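Local coordinates for protein ectoine dioxygenase (Sphingopyxis alaskensis, PDB 4MHR) that catalyses the iron- and 2-oxoglutarate-dependent hydroxylation of L-ectoine to 5-hydroxyectoine, a compatible solute that protects cells against osmotic stress, at residues S99-H104 with Q135-Y140. Numbering follows the deposited sequence.
Sequences SIFEIH and QSRLNY
Two neighbouring antiparallel strands of the main sheet of the cupin fold meet here, S99-F101 against Q135-Y140, with the start of helix 103-106 just beyond. I100 and L138 form the hydrogen-bonded pair. I100 N reaches L138 O at 2.8 Å, and L138 N returns an equal bond to I100 O. S99 with N139 and F101 with R137 are the flanking non-hydrogen-bonded pairs.

On the face that carries S99, F101 and R137, the ring of F101 and the side chain of R137 run side by side and point the same way. F101 CE1 touches R137 CG at 3.5 Å. F101 CZ sits over the centre of the guanidinium, 3.5 Å above its plane, with the two planes 42° apart. The guanidinium edge is used differently: NH2 of R137 donates almost in plane to OG of S99 at 2.8 Å. The carboxamide carbon of Q135 lies at the edge of the F101 ring. Q135 belongs to the L-ectoine binding site, and its NE2 is held by L292 O.

Where strand 97-101 ends, E102 N bonds to S136 O at 3.0 Å, approaching from above the carbonyl plane. A water accepts from S136 N and sits beside E102 OE2; E102 OE1 forms a salt bridge with R294. S136 OG lies between its own backbone N and carbonyl carbon (chi1 68°). It shares a hydrogen bond with H104 ND1 at 2.7 Å, in the imidazole plane. On the face of L138, I103 CG2 packs on L138 CB at 3.7 Å.

Helix 63-78 covers I100 and L138 through L77. Strand 131-141 continues the sheet to strand 264-273, while strand 97-101 pairs on its other side with strand 88-90.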
loop_
_atom_site.group_PDB
_atom_site.type_symbol
_atom_site.label_atom_id
_atom_site.label_comp_id
_atom_site.label_asym_id
_atom_site.label_seq_id
_atom_site.Cartn_x
_atom_site.Cartn_y
_atom_site.Cartn_z
ATOM N N SER A 99 -12.282 -7.339 -2.145
ATOM C CA SER A 99 -10.853 -7.453 -2.566
ATOM C C SER A 99 -10.485 -8.806 -3.223
ATOM O O SER A 99 -10.964 -9.877 -2.808
ATOM C CB SER A 99 -9.895 -7.322 -1.390
ATOM O OG SER A 99 -10.156 -6.187 -0.632
ATOM N N ILE A 100 -9.615 -8.708 -4.217
ATOM C CA ILE A 100 -8.888 -9.822 -4.815
ATOM C C ILE A 100 -7.351 -9.674 -4.561
ATOM O O ILE A 100 -6.732 -8.703 -5.033
ATOM C CB ILE A 100 -9.133 -9.880 -6.307
ATOM C CG1 ILE A 100 -10.627 -9.912 -6.675
ATOM C CG2 ILE A 100 -8.461 -11.115 -6.931
ATOM C CD1 ILE A 100 -10.894 -9.655 -8.158
ATOM N N PHE A 101 -6.798 -10.566 -3.752
ATOM C CA PHE A 101 -5.345 -10.610 -3.427
ATOM C C PHE A 101 -4.588 -11.316 -4.529
ATOM O O PHE A 101 -5.194 -12.028 -5.336
ATOM C CB PHE A 101 -5.113 -11.330 -2.096
ATOM C CG PHE A 101 -5.446 -10.498 -0.887
ATOM C CD1 PHE A 101 -4.494 -9.673 -0.313
ATOM C CD2 PHE A 101 -6.727 -10.513 -0.332
ATOM C CE1 PHE A 101 -4.782 -8.919 0.798
ATOM C CE2 PHE A 101 -7.030 -9.729 0.774
ATOM C CZ PHE A 101 -6.052 -8.935 1.350
ATOM N N GLU A 102 -3.293 -11.074 -4.618
ATOM C CA GLU A 102 -2.430 -11.728 -5.610
ATOM C C GLU A 102 -2.782 -11.373 -7.028
ATOM O O GLU A 102 -2.566 -12.162 -7.991
ATOM C CB GLU A 102 -2.434 -13.259 -5.408
ATOM C CG GLU A 102 -1.743 -13.710 -4.149
ATOM C CD GLU A 102 -0.224 -13.557 -4.341
ATOM O OE1 GLU A 102 0.325 -14.259 -5.218
ATOM O OE2 GLU A 102 0.407 -12.686 -3.689
ATOM N N ILE A 103 -3.297 -10.174 -7.234
ATOM C CA ILE A 103 -3.608 -9.798 -8.606
ATOM C C ILE A 103 -2.419 -9.743 -9.539
ATOM O O ILE A 103 -2.566 -9.901 -10.756
ATOM C CB ILE A 103 -4.323 -8.457 -8.776
ATOM C CG1 ILE A 103 -3.602 -7.328 -8.029
ATOM C CG2 ILE A 103 -5.751 -8.568 -8.355
ATOM C CD1 ILE A 103 -4.198 -5.973 -8.374
ATOM N N HIS A 104 -1.259 -9.470 -8.985
ATOM C CA HIS A 104 -0.078 -9.402 -9.789
ATOM C C HIS A 104 0.289 -10.809 -10.295
ATOM O O HIS A 104 0.986 -10.916 -11.277
ATOM C CB HIS A 104 1.085 -8.791 -8.984
ATOM C CG HIS A 104 1.622 -9.710 -7.934
ATOM N ND1 HIS A 104 0.924 -10.048 -6.800
ATOM C CD2 HIS A 104 2.777 -10.415 -7.877
ATOM C CE1 HIS A 104 1.635 -10.881 -6.068
ATOM N NE2 HIS A 104 2.768 -11.108 -6.696
ATOM N N GLN A 135 2.784 -8.255 -1.657
ATOM C CA GLN A 135 1.340 -8.454 -1.609
ATOM C C GLN A 135 0.792 -7.560 -2.655
ATOM O O GLN A 135 1.333 -6.473 -2.872
ATOM C CB GLN A 135 0.803 -7.982 -0.264
ATOM C CG GLN A 135 -0.713 -8.069 -0.140
ATOM C CD GLN A 135 -1.184 -7.394 1.126
ATOM O OE1 GLN A 135 -1.642 -6.224 1.115
ATOM N NE2 GLN A 135 -1.016 -8.086 2.233
ATOM N N SER A 136 -0.327 -7.937 -3.252
ATOM C CA SER A 136 -1.106 -7.072 -4.141
ATOM C C SER A 136 -2.597 -7.268 -3.913
ATOM O O SER A 136 -3.028 -8.328 -3.397
ATOM C CB SER A 136 -0.770 -7.317 -5.590
ATOM O OG SER A 136 -1.186 -8.584 -6.070
ATOM N N ARG A 137 -3.405 -6.261 -4.251
ATOM C CA ARG A 137 -4.875 -6.426 -4.064
ATOM C C ARG A 137 -5.549 -5.518 -5.012
ATOM O O ARG A 137 -5.106 -4.368 -5.152
ATOM C CB ARG A 137 -5.441 -5.947 -2.733
ATOM C CG ARG A 137 -4.780 -6.255 -1.464
ATOM C CD ARG A 137 -5.194 -5.237 -0.394
ATOM N NE ARG A 137 -6.585 -5.374 -0.021
ATOM C CZ ARG A 137 -7.047 -5.473 1.231
ATOM N NH1 ARG A 137 -6.231 -5.447 2.285
ATOM N NH2 ARG A 137 -8.357 -5.598 1.425
ATOM N N LEU A 138 -6.654 -5.994 -5.575
ATOM C CA LEU A 138 -7.609 -5.166 -6.295
ATOM C C LEU A 138 -8.770 -4.967 -5.335
ATOM O O LEU A 138 -9.379 -5.937 -4.794
ATOM C CB LEU A 138 -8.020 -5.752 -7.620
ATOM C CG LEU A 138 -9.217 -5.050 -8.307
ATOM C CD1 LEU A 138 -9.029 -3.589 -8.589
ATOM C CD2 LEU A 138 -9.633 -5.779 -9.566
ATOM N N ASN A 139 -9.013 -3.698 -5.040
ATOM C CA ASN A 139 -10.058 -3.294 -4.092
ATOM C C ASN A 139 -11.211 -2.568 -4.757
ATOM O O ASN A 139 -10.986 -1.722 -5.636
ATOM C CB ASN A 139 -9.491 -2.355 -3.065
ATOM C CG ASN A 139 -8.371 -2.973 -2.285
ATOM O OD1 ASN A 139 -7.243 -2.432 -2.189
ATOM N ND2 ASN A 139 -8.661 -4.120 -1.712
ATOM N N TYR A 140 -12.418 -2.861 -4.274
ATOM C CA TYR A 140 -13.665 -2.207 -4.699
ATOM C C TYR A 140 -14.514 -1.919 -3.495
ATOM O O TYR A 140 -14.834 -2.816 -2.694
ATOM C CB TYR A 140 -14.434 -3.097 -5.587
ATOM C CG TYR A 140 -15.748 -2.504 -6.007
ATOM C CD1 TYR A 140 -16.957 -2.829 -5.334
ATOM C CD2 TYR A 140 -15.792 -1.622 -7.050
ATOM C CE1 TYR A 140 -18.147 -2.276 -5.743
ATOM C CE2 TYR A 140 -16.972 -1.056 -7.451
ATOM C CZ TYR A 140 -18.126 -1.392 -6.824
ATOM O OH TYR A 140 -19.252 -0.821 -7.286
HETATM O O HOH W 1 -0.905 -10.670 -2.489
#